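PDB 2POZ: putative dehydratase from Mesorhizobium loti, which is of unknown function but belongs to the mandelate racemase/muconate lactonizing enzyme branch of the enolase superfamily and is probably a lyase. Local coordinates for residues 306-318 with 333-347. Sequence-based numbering, arbitrary orientation.
Sequences PHVCGSSLIETAT and HYPAFKADDGYVEVL
Ser312, in the first turn of the helix, gives its hydroxyl proton to the syn lone pair of Glu345 OE2, the OG–OE2 distance being 2.7 Å. The anti lone pair of the same oxygen takes Leu347 N, and Tyr343 OH donates to Glu345 OE1 from above the carboxylate plane. A bend at chi2 (53°) folds Glu345 back to this position although its CB points away from the helix. With alanine in place of Glu345, Ser312 OG and Leu347 N are likely to lose their common acceptor, and Tyr343 OH its carboxylate partner, though Lys338 and a water would still hold that hydroxyl. This water links Ser312 N, Tyr343 OH, Val344 O and Val346 N. Packing is close beside this network: Leu347 CD1 lies 3.3 Å from Thr316 OG1, and Val346 CG2 is 3.4 Å from Ser311 OG, which caps the helix through Leu313 N and is also bonded to Glu36. Farther along, Cys309 SG sits over the centre of the Tyr334 ring, 3.8 Å from its centroid, with Phe337 CE2 beside it. The looser side is at partly exposed Lys338, whose NZ makes a weak, 3.2 Å salt bridge to Glu315 OE2 and a shorter bond to Tyr343 OH. Loop 306-311 leads from barrel strand 303-304 into helix 312-324, and the loop after strand 331-333 packs against the start of that helix in the enolase C-terminal domain, while Leu313 and Val346 reach strands 33-37 and 21-27 of the antiparallel sheet and Val346 also meets helix 372-375.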
loop_
_atom_site.group_PDB
_atom_site.type_symbol
_atom_site.label_atom_id
_atom_site.label_comp_id
_atom_site.label_asym_id
_atom_site.label_seq_id
_atom_site.Cartn_x
_atom_site.Cartn_y
_atom_site.Cartn_z
ATOM N N PRO A 306 16.607 -22.125 16.290
ATOM C CA PRO A 306 16.320 -21.758 17.679
ATOM C C PRO A 306 17.515 -21.197 18.421
ATOM O O PRO A 306 18.612 -21.742 18.360
ATOM C CB PRO A 306 15.835 -23.065 18.298
ATOM C CG PRO A 306 15.292 -23.830 17.119
ATOM C CD PRO A 306 16.337 -23.555 16.071
ATOM N N HIS A 307 17.297 -20.086 19.113
ATOM C CA HIS A 307 18.371 -19.501 19.888
ATOM C C HIS A 307 18.345 -20.156 21.260
ATOM O O HIS A 307 17.278 -20.339 21.859
ATOM C CB HIS A 307 18.181 -17.992 20.040
ATOM C CG HIS A 307 19.169 -17.364 20.969
ATOM N ND1 HIS A 307 18.856 -17.020 22.266
ATOM C CD2 HIS A 307 20.481 -17.068 20.807
ATOM C CE1 HIS A 307 19.931 -16.538 22.862
ATOM N NE2 HIS A 307 20.930 -16.557 22.000
ATOM N N VAL A 308 19.518 -20.523 21.753
ATOM C CA VAL A 308 19.612 -21.143 23.065
ATOM C C VAL A 308 20.935 -20.807 23.729
ATOM O O VAL A 308 22.003 -21.055 23.168
ATOM C CB VAL A 308 19.487 -22.680 22.980
ATOM C CG1 VAL A 308 18.104 -23.059 22.514
ATOM C CG2 VAL A 308 20.502 -23.231 22.018
ATOM N N CYS A 309 20.852 -20.222 24.916
ATOM C CA CYS A 309 22.038 -19.877 25.689
ATOM C C CYS A 309 21.690 -19.810 27.172
ATOM O O CYS A 309 21.249 -18.778 27.675
ATOM C CB CYS A 309 22.627 -18.539 25.244
ATOM S SG CYS A 309 24.163 -18.129 26.119
ATOM N N GLY A 310 21.890 -20.927 27.860
ATOM C CA GLY A 310 21.606 -21.005 29.281
ATOM C C GLY A 310 22.292 -22.236 29.836
ATOM O O GLY A 310 23.426 -22.527 29.476
ATOM N N SER A 311 21.617 -22.964 30.711
ATOM C CA SER A 311 22.206 -24.165 31.284
ATOM C C SER A 311 21.847 -25.368 30.404
ATOM O O SER A 311 21.162 -25.226 29.384
ATOM C CB SER A 311 21.664 -24.389 32.694
ATOM O OG SER A 311 20.325 -24.858 32.633
ATOM N N SER A 312 22.314 -26.546 30.799
ATOM C CA SER A 312 22.020 -27.779 30.068
ATOM C C SER A 312 20.510 -28.027 29.983
ATOM O O SER A 312 20.035 -28.700 29.065
ATOM C CB SER A 312 22.670 -28.976 30.766
ATOM O OG SER A 312 24.079 -28.866 30.792
ATOM N N LEU A 313 19.759 -27.508 30.949
ATOM C CA LEU A 313 18.311 -27.706 30.948
ATOM C C LEU A 313 17.643 -27.092 29.717
ATOM O O LEU A 313 17.001 -27.798 28.942
ATOM C CB LEU A 313 17.675 -27.131 32.224
ATOM C CG LEU A 313 16.137 -27.218 32.308
ATOM C CD1 LEU A 313 15.683 -28.660 32.107
ATOM C CD2 LEU A 313 15.655 -26.694 33.657
ATOM N N ILE A 314 17.790 -25.787 29.516
ATOM C CA ILE A 314 17.149 -25.169 28.356
ATOM C C ILE A 314 17.661 -25.734 27.031
ATOM O O ILE A 314 16.927 -25.770 26.049
ATOM C CB ILE A 314 17.289 -23.627 28.356
ATOM C CG1 ILE A 314 16.348 -23.040 27.297
ATOM C CG2 ILE A 314 18.720 -23.215 28.069
ATOM C CD1 ILE A 314 15.930 -21.603 27.578
ATOM N N GLU A 315 18.907 -26.192 27.003
ATOM C CA GLU A 315 19.450 -26.775 25.777
ATOM C C GLU A 315 18.728 -28.092 25.485
ATOM O O GLU A 315 18.346 -28.372 24.349
ATOM C CB GLU A 315 20.953 -27.051 25.913
ATOM C CG GLU A 315 21.817 -25.813 26.045
ATOM C CD GLU A 315 23.294 -26.146 26.181
ATOM O OE1 GLU A 315 23.800 -26.929 25.342
ATOM O OE2 GLU A 315 23.946 -25.626 27.118
ATOM N N THR A 316 18.541 -28.902 26.522
ATOM C CA THR A 316 17.868 -30.183 26.363
ATOM C C THR A 316 16.402 -29.977 25.995
ATOM O O THR A 316 15.859 -30.689 25.149
ATOM C CB THR A 316 17.974 -31.017 27.650
ATOM O OG1 THR A 316 19.355 -31.247 27.939
ATOM C CG2 THR A 316 17.263 -32.355 27.492
ATOM N N ALA A 317 15.765 -28.999 26.630
ATOM C CA ALA A 317 14.366 -28.696 26.343
ATOM C C ALA A 317 14.217 -28.268 24.883
ATOM O O ALA A 317 13.245 -28.618 24.212
ATOM C CB ALA A 317 13.877 -27.589 27.263
ATOM N N THR A 318 15.186 -27.504 24.393
ATOM C CA THR A 318 15.161 -27.033 23.015
ATOM C C THR A 318 15.217 -28.213 22.047
ATOM O O THR A 318 14.627 -28.158 20.967
ATOM C CB THR A 318 16.332 -26.067 22.744
ATOM O OG1 THR A 318 16.151 -24.879 23.531
ATOM C CG2 THR A 318 16.396 -25.687 21.264
ATOM N N HIS A 333 25.003 -23.828 19.855
ATOM C CA HIS A 333 25.689 -24.283 21.064
ATOM C C HIS A 333 26.884 -23.383 21.429
ATOM O O HIS A 333 27.546 -22.834 20.545
ATOM C CB HIS A 333 26.154 -25.729 20.861
ATOM C CG HIS A 333 26.702 -26.372 22.098
ATOM N ND1 HIS A 333 25.994 -26.437 23.279
ATOM C CD2 HIS A 333 27.880 -26.997 22.331
ATOM C CE1 HIS A 333 26.712 -27.074 24.186
ATOM N NE2 HIS A 333 27.861 -27.424 23.637
ATOM N N TYR A 334 27.125 -23.224 22.731
ATOM C CA TYR A 334 28.231 -22.412 23.255
ATOM C C TYR A 334 29.117 -23.354 24.079
ATOM O O TYR A 334 29.144 -23.276 25.307
ATOM C CB TYR A 334 27.715 -21.307 24.191
ATOM C CG TYR A 334 26.843 -20.244 23.555
ATOM C CD1 TYR A 334 27.291 -18.926 23.438
ATOM C CD2 TYR A 334 25.555 -20.542 23.111
ATOM C CE1 TYR A 334 26.469 -17.926 22.899
ATOM C CE2 TYR A 334 24.727 -19.554 22.569
ATOM C CZ TYR A 334 25.189 -18.249 22.470
ATOM O OH TYR A 334 24.361 -17.269 21.957
ATOM N N PRO A 335 29.860 -24.250 23.414
ATOM C CA PRO A 335 30.719 -25.187 24.144
ATOM C C PRO A 335 31.724 -24.576 25.134
ATOM O O PRO A 335 31.956 -25.138 26.200
ATOM C CB PRO A 335 31.390 -25.986 23.018
ATOM C CG PRO A 335 31.459 -25.002 21.902
ATOM C CD PRO A 335 30.100 -24.336 21.962
ATOM N N ALA A 336 32.300 -23.426 24.795
ATOM C CA ALA A 336 33.285 -22.779 25.669
ATOM C C ALA A 336 32.765 -22.399 27.063
ATOM O O ALA A 336 33.523 -22.409 28.037
ATOM C CB ALA A 336 33.871 -21.539 24.976
ATOM N N PHE A 337 31.480 -22.071 27.162
ATOM C CA PHE A 337 30.885 -21.673 28.441
ATOM C C PHE A 337 30.951 -22.756 29.514
ATOM O O PHE A 337 31.001 -22.458 30.709
ATOM C CB PHE A 337 29.424 -21.244 28.237
ATOM C CG PHE A 337 29.267 -19.945 27.493
ATOM C CD1 PHE A 337 30.331 -19.402 26.767
ATOM C CD2 PHE A 337 28.053 -19.268 27.506
ATOM C CE1 PHE A 337 30.186 -18.207 26.070
ATOM C CE2 PHE A 337 27.898 -18.071 26.813
ATOM C CZ PHE A 337 28.965 -17.541 26.093
ATOM N N LYS A 338 30.946 -24.011 29.090
ATOM C CA LYS A 338 30.999 -25.119 30.028
ATOM C C LYS A 338 32.342 -25.205 30.763
ATOM O O LYS A 338 32.453 -25.903 31.770
ATOM C CB LYS A 338 30.715 -26.436 29.299
ATOM C CG LYS A 338 29.225 -26.806 29.192
ATOM C CD LYS A 338 28.416 -25.764 28.441
ATOM C CE LYS A 338 27.005 -26.265 28.124
ATOM N NZ LYS A 338 26.146 -26.438 29.328
ATOM N N ALA A 339 33.346 -24.482 30.269
ATOM C CA ALA A 339 34.676 -24.496 30.874
ATOM C C ALA A 339 34.926 -23.331 31.836
ATOM O O ALA A 339 35.978 -23.269 32.477
ATOM C CB ALA A 339 35.747 -24.506 29.775
ATOM N N ASP A 340 33.977 -22.403 31.931
ATOM C CA ASP A 340 34.130 -21.265 32.831
ATOM C C ASP A 340 34.345 -21.742 34.260
ATOM O O ASP A 340 33.859 -22.808 34.638
ATOM C CB ASP A 340 32.876 -20.393 32.828
ATOM C CG ASP A 340 32.714 -19.592 31.556
ATOM O OD1 ASP A 340 33.591 -19.675 30.672
ATOM O OD2 ASP A 340 31.698 -18.873 31.454
ATOM N N ASP A 341 35.067 -20.955 35.056
ATOM C CA ASP A 341 35.267 -21.318 36.450
ATOM C C ASP A 341 33.886 -21.165 37.066
ATOM O O ASP A 341 33.169 -20.213 36.749
ATOM C CB ASP A 341 36.216 -20.354 37.169
ATOM C CG ASP A 341 37.583 -20.285 36.536
ATOM O OD1 ASP A 341 38.057 -21.300 35.994
ATOM O OD2 ASP A 341 38.187 -19.203 36.603
ATOM N N GLY A 342 33.513 -22.088 37.940
ATOM C CA GLY A 342 32.214 -21.994 38.573
ATOM C C GLY A 342 31.039 -22.458 37.730
ATOM O O GLY A 342 29.891 -22.285 38.139
ATOM N N TYR A 343 31.302 -23.029 36.558
ATOM C CA TYR A 343 30.213 -23.533 35.724
ATOM C C TYR A 343 29.448 -24.561 36.554
ATOM O O TYR A 343 30.054 -25.401 37.225
ATOM C CB TYR A 343 30.746 -24.220 34.463
ATOM C CG TYR A 343 29.702 -25.077 33.766
ATOM C CD1 TYR A 343 28.637 -24.496 33.071
ATOM C CD2 TYR A 343 29.760 -26.470 33.836
ATOM C CE1 TYR A 343 27.653 -25.287 32.464
ATOM C CE2 TYR A 343 28.783 -27.268 33.237
ATOM C CZ TYR A 343 27.735 -26.669 32.553
ATOM O OH TYR A 343 26.771 -27.454 31.963
ATOM N N VAL A 344 28.122 -24.499 36.501
ATOM C CA VAL A 344 27.290 -25.426 37.247
ATOM C C VAL A 344 26.486 -26.348 36.341
ATOM O O VAL A 344 25.623 -25.893 35.589
ATOM C CB VAL A 344 26.295 -24.671 38.163
ATOM C CG1 VAL A 344 25.364 -25.668 38.862
ATOM C CG2 VAL A 344 27.061 -23.850 39.184
ATOM N N GLU A 345 26.767 -27.646 36.416
ATOM C CA GLU A 345 26.028 -28.623 35.627
ATOM C C GLU A 345 24.709 -28.883 36.355
ATOM O O GLU A 345 24.701 -29.401 37.471
ATOM C CB GLU A 345 26.820 -29.925 35.507
ATOM C CG GLU A 345 26.106 -30.983 34.679
ATOM C CD GLU A 345 25.684 -30.459 33.314
ATOM O OE1 GLU A 345 26.578 -30.132 32.506
ATOM O OE2 GLU A 345 24.460 -30.367 33.060
ATOM N N VAL A 346 23.595 -28.519 35.727
ATOM C CA VAL A 346 22.283 -28.701 36.347
ATOM C C VAL A 346 21.640 -30.049 36.032
ATOM O O VAL A 346 20.667 -30.438 36.669
ATOM C CB VAL A 346 21.297 -27.580 35.910
ATOM C CG1 VAL A 346 21.884 -26.209 36.231
ATOM C CG2 VAL A 346 21.001 -27.699 34.420
ATOM N N LEU A 347 22.178 -30.769 35.056
ATOM C CA LEU A 347 21.588 -32.051 34.695
ATOM C C LEU A 347 22.451 -33.245 35.041
ATOM O O LEU A 347 23.677 -33.187 34.964
ATOM C CB LEU A 347 21.275 -32.092 33.198
ATOM C CG LEU A 347 20.251 -31.084 32.676
ATOM C CD1 LEU A 347 19.971 -31.382 31.212
ATOM C CD2 LEU A 347 18.971 -31.170 33.500
HETATM O O HOH W 1 24.222 -26.716 33.168
HETATM O O HOH W 2 23.199 -26.087 23.024
#